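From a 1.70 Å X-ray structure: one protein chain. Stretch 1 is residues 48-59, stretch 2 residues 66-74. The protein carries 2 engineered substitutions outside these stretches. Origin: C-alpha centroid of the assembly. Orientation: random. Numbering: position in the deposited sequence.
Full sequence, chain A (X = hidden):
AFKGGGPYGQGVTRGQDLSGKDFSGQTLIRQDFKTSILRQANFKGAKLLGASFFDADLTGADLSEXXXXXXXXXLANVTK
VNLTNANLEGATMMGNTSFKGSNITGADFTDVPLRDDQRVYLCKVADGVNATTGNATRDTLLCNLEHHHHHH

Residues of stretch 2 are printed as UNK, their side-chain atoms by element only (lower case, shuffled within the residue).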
# COMPACT_ATOMS: atom_id res chain seq x y z
N LEU A 48 -3.51 0.30 8.55
CA LEU A 48 -3.40 1.58 7.86
C LEU A 48 -4.72 1.98 7.17
O LEU A 48 -4.72 2.65 6.12
CB LEU A 48 -2.28 1.50 6.82
CG LEU A 48 -0.84 1.54 7.38
CD1 LEU A 48 0.15 0.78 6.53
CD2 LEU A 48 -0.46 3.01 7.50
N LEU A 49 -5.84 1.58 7.76
CA LEU A 49 -7.10 1.98 7.20
C LEU A 49 -7.14 3.50 7.00
O LEU A 49 -6.91 4.26 7.94
CB LEU A 49 -8.27 1.52 8.09
CG LEU A 49 -9.67 1.94 7.61
CD1 LEU A 49 -10.66 0.80 7.89
CD2 LEU A 49 -10.16 3.29 8.17
N GLY A 50 -7.44 3.94 5.78
CA GLY A 50 -7.66 5.41 5.54
C GLY A 50 -6.39 6.27 5.61
O GLY A 50 -6.45 7.50 5.51
N ALA A 51 -5.23 5.61 5.70
CA ALA A 51 -3.93 6.32 5.77
C ALA A 51 -3.67 7.04 4.45
O ALA A 51 -4.17 6.59 3.42
CB ALA A 51 -2.79 5.31 6.07
N SER A 52 -2.90 8.13 4.46
CA SER A 52 -2.56 8.82 3.22
C SER A 52 -1.09 8.54 2.89
O SER A 52 -0.22 8.84 3.71
CB SER A 52 -2.74 10.32 3.30
OG SER A 52 -2.32 10.97 2.10
N PHE A 53 -0.86 7.97 1.72
CA PHE A 53 0.52 7.88 1.12
C PHE A 53 0.58 8.77 -0.13
O PHE A 53 1.36 8.52 -1.06
CB PHE A 53 0.88 6.43 0.77
CG PHE A 53 1.02 5.55 2.01
CD1 PHE A 53 2.18 5.61 2.78
CD2 PHE A 53 -0.02 4.71 2.40
CE1 PHE A 53 2.30 4.80 3.92
CE2 PHE A 53 0.09 3.92 3.53
CZ PHE A 53 1.26 3.96 4.29
N PHE A 54 -0.20 9.85 -0.11
CA PHE A 54 -0.31 10.74 -1.25
C PHE A 54 1.07 11.30 -1.65
O PHE A 54 1.70 12.01 -0.87
CB PHE A 54 -1.23 11.92 -0.92
CG PHE A 54 -1.50 12.82 -2.10
CD1 PHE A 54 -2.66 12.62 -2.88
CD2 PHE A 54 -0.61 13.83 -2.46
CE1 PHE A 54 -2.93 13.42 -3.98
CE2 PHE A 54 -0.89 14.66 -3.58
CZ PHE A 54 -2.06 14.43 -4.34
N ASP A 55 1.54 10.95 -2.85
CA ASP A 55 2.87 11.40 -3.33
C ASP A 55 4.02 10.98 -2.40
O ASP A 55 5.08 11.64 -2.41
CB ASP A 55 2.93 12.91 -3.51
CG ASP A 55 3.60 13.32 -4.83
OD1 ASP A 55 4.31 12.50 -5.45
OD2 ASP A 55 3.32 14.44 -5.29
N ALA A 56 3.82 9.93 -1.60
CA ALA A 56 4.93 9.31 -0.84
C ALA A 56 5.83 8.48 -1.74
O ALA A 56 5.44 8.04 -2.82
CB ALA A 56 4.42 8.49 0.38
N ASP A 57 7.05 8.25 -1.28
CA ASP A 57 7.95 7.33 -1.97
C ASP A 57 8.08 6.07 -1.15
O ASP A 57 8.67 6.06 -0.06
CB ASP A 57 9.33 7.98 -2.18
CG ASP A 57 10.31 7.06 -2.92
OD1 ASP A 57 9.94 5.94 -3.32
OD2 ASP A 57 11.46 7.51 -3.14
N LEU A 58 7.47 5.00 -1.66
CA LEU A 58 7.42 3.74 -0.92
C LEU A 58 8.42 2.70 -1.44
O LEU A 58 8.32 1.51 -1.09
CB LEU A 58 5.97 3.18 -0.93
CG LEU A 58 5.07 3.86 0.12
CD1 LEU A 58 3.58 3.81 -0.26
CD2 LEU A 58 5.29 3.21 1.53
N THR A 59 9.35 3.14 -2.27
CA THR A 59 10.18 2.20 -3.00
C THR A 59 10.78 1.13 -2.07
O THR A 59 11.42 1.47 -1.06
CB THR A 59 11.33 2.95 -3.74
OG1 THR A 59 10.76 3.81 -4.73
CG2 THR A 59 12.26 1.91 -4.41
N UNK A 66 -0.64 -5.95 5.33
CA UNK A 66 -1.17 -4.70 5.84
C UNK A 66 -2.66 -4.53 5.55
O UNK A 66 -3.16 -4.98 4.51
c UNK A 66 -0.39 -3.52 5.26
N UNK A 67 -3.36 -3.87 6.47
CA UNK A 67 -4.72 -3.39 6.25
C UNK A 67 -4.64 -2.01 5.63
O UNK A 67 -4.30 -1.05 6.31
o UNK A 67 -7.60 -2.82 8.52
c UNK A 67 -6.91 -2.88 7.46
o UNK A 67 -7.37 -2.54 6.33
c UNK A 67 -5.48 -3.38 7.58
N UNK A 68 -4.86 -1.92 4.31
CA UNK A 68 -4.78 -0.66 3.56
C UNK A 68 -6.16 -0.22 3.05
O UNK A 68 -6.26 0.55 2.11
c UNK A 68 -3.81 -0.83 2.37
c UNK A 68 -2.38 -1.26 2.75
c UNK A 68 -1.61 -1.73 1.48
c UNK A 68 -1.69 -0.12 3.49
N UNK A 69 -7.24 -0.70 3.67
CA UNK A 69 -8.56 -0.32 3.21
C UNK A 69 -8.73 1.19 3.19
O UNK A 69 -8.48 1.89 4.19
c UNK A 69 -9.62 -2.51 3.96
c UNK A 69 -11.03 -2.87 7.39
n UNK A 69 -10.56 -2.63 8.63
n UNK A 69 -10.21 -2.83 6.34
n UNK A 69 -12.32 -3.19 7.21
c UNK A 69 -9.65 -0.97 4.07
c UNK A 69 -10.61 -3.10 4.95
N UNK A 70 -9.14 1.73 2.04
CA UNK A 70 -9.42 3.13 1.89
C UNK A 70 -8.19 4.06 1.91
O UNK A 70 -8.33 5.30 1.92
N UNK A 71 -7.00 3.46 1.90
CA UNK A 71 -5.78 4.29 1.90
C UNK A 71 -5.60 4.97 0.57
O UNK A 71 -6.08 4.47 -0.47
c UNK A 71 -4.57 3.45 2.21
N UNK A 72 -4.87 6.09 0.59
CA UNK A 72 -4.66 6.85 -0.64
C UNK A 72 -3.23 6.68 -1.12
O UNK A 72 -2.30 7.14 -0.44
o UNK A 72 -4.90 10.35 -1.67
c UNK A 72 -4.97 8.31 -0.43
c UNK A 72 -4.92 9.12 -1.74
o UNK A 72 -4.91 8.51 -2.84
N UNK A 73 -3.05 6.03 -2.27
CA UNK A 73 -1.73 5.90 -2.85
C UNK A 73 -1.59 6.80 -4.09
O UNK A 73 -0.68 6.60 -4.89
c UNK A 73 -0.03 3.35 -1.49
c UNK A 73 0.11 2.48 -0.40
c UNK A 73 -0.98 1.80 0.06
c UNK A 73 -1.28 3.53 -2.09
c UNK A 73 -2.22 1.97 -0.54
c UNK A 73 -1.44 4.45 -3.25
c UNK A 73 -2.37 2.82 -1.61
N UNK A 74 -2.48 7.76 -4.25
CA UNK A 74 -2.41 8.61 -5.45
C UNK A 74 -1.03 9.24 -5.54
O UNK A 74 -0.54 9.74 -4.55
c UNK A 74 -3.50 9.67 -5.41
o UNK A 74 -4.76 9.02 -5.37
O HOH W 1 -6.48 -0.33 9.99
O HOH W 2 -4.58 11.46 0.66

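Position 66 has one side-chain carbon and nothing beyond it. That is alanine, A66. Its CA-to-CB bond points toward stretch 1, yet the residue makes no close contact there.

Position 67 has two side-chain carbons, the second carrying two oxygens. This is a short carboxylate, so the residue is aspartate, D67. Its backbone O accepts a hydrogen bond from L48 N at 2.7 Å. Water 1 accepts from L49 N and donates weakly to D67 OD2.

Position 68 has four side-chain carbons, forked at the second. This is leucine, L68. Its CA-to-CB bond points away from stretch 1, but the end of the chain comes nearer. L68 CD2 lies 3.7 Å from L48 CD1 and 4.4 Å from F53 CE2.

Position 69 has three carbons, a nitrogen, then a carbon carrying two more nitrogens. The guanidinium identifies arginine, R69. L49 CD1 sits over one face of it, 3.5 Å from R69 NH2. The group also forms a salt bridge within its own stretch, with R69 NE 2.9 Å from D67 OD1. R69 O accepts a hydrogen bond from G50 N at 2.8 Å.

Position 70 has no side-chain atoms. It is glycine, G70. Its phi of 71° favours glycine, and it lies in the type II turn that runs from L68 to position 71.

Position 71 has a single side-chain carbon, 4.0 Å from L48 O when measured from CB. It is alanine, A71. A71 CA makes a CA-H...O contact with A51 O at 3.2 Å.

Position 72 has two carbons, the second carrying two oxygens. It is aspartate, D72. D72 OD2 meets the edge of the F54 ring, 3.4 Å from F54 CD1. Water 2 links the same oxygen to S52 OG. The backbone pairs twice: D72 N donates to A51 O at 3.0 Å, and F53 N donates to D72 O at 2.7 Å.

Position 73 has one carbon and then a six-carbon ring. It is phenylalanine, F73. Its ring is nearly parallel to that of F53, but slid so that the two barely overlap. L58 CD1 approaches its edge, 3.7 Å from F73 CE1.

Position 74 has one carbon and one oxygen. It is serine, S74. S74 O accepts from D55 N at 2.9 Å and lies over a face of the F54 ring.

The contact works through five backbone hydrogen bonds, which set the register. Beside them, L48, F53 and L58 pack against L68 and F73, with all five residues buried.

Stretch 2 66-74: ADLRGADFS
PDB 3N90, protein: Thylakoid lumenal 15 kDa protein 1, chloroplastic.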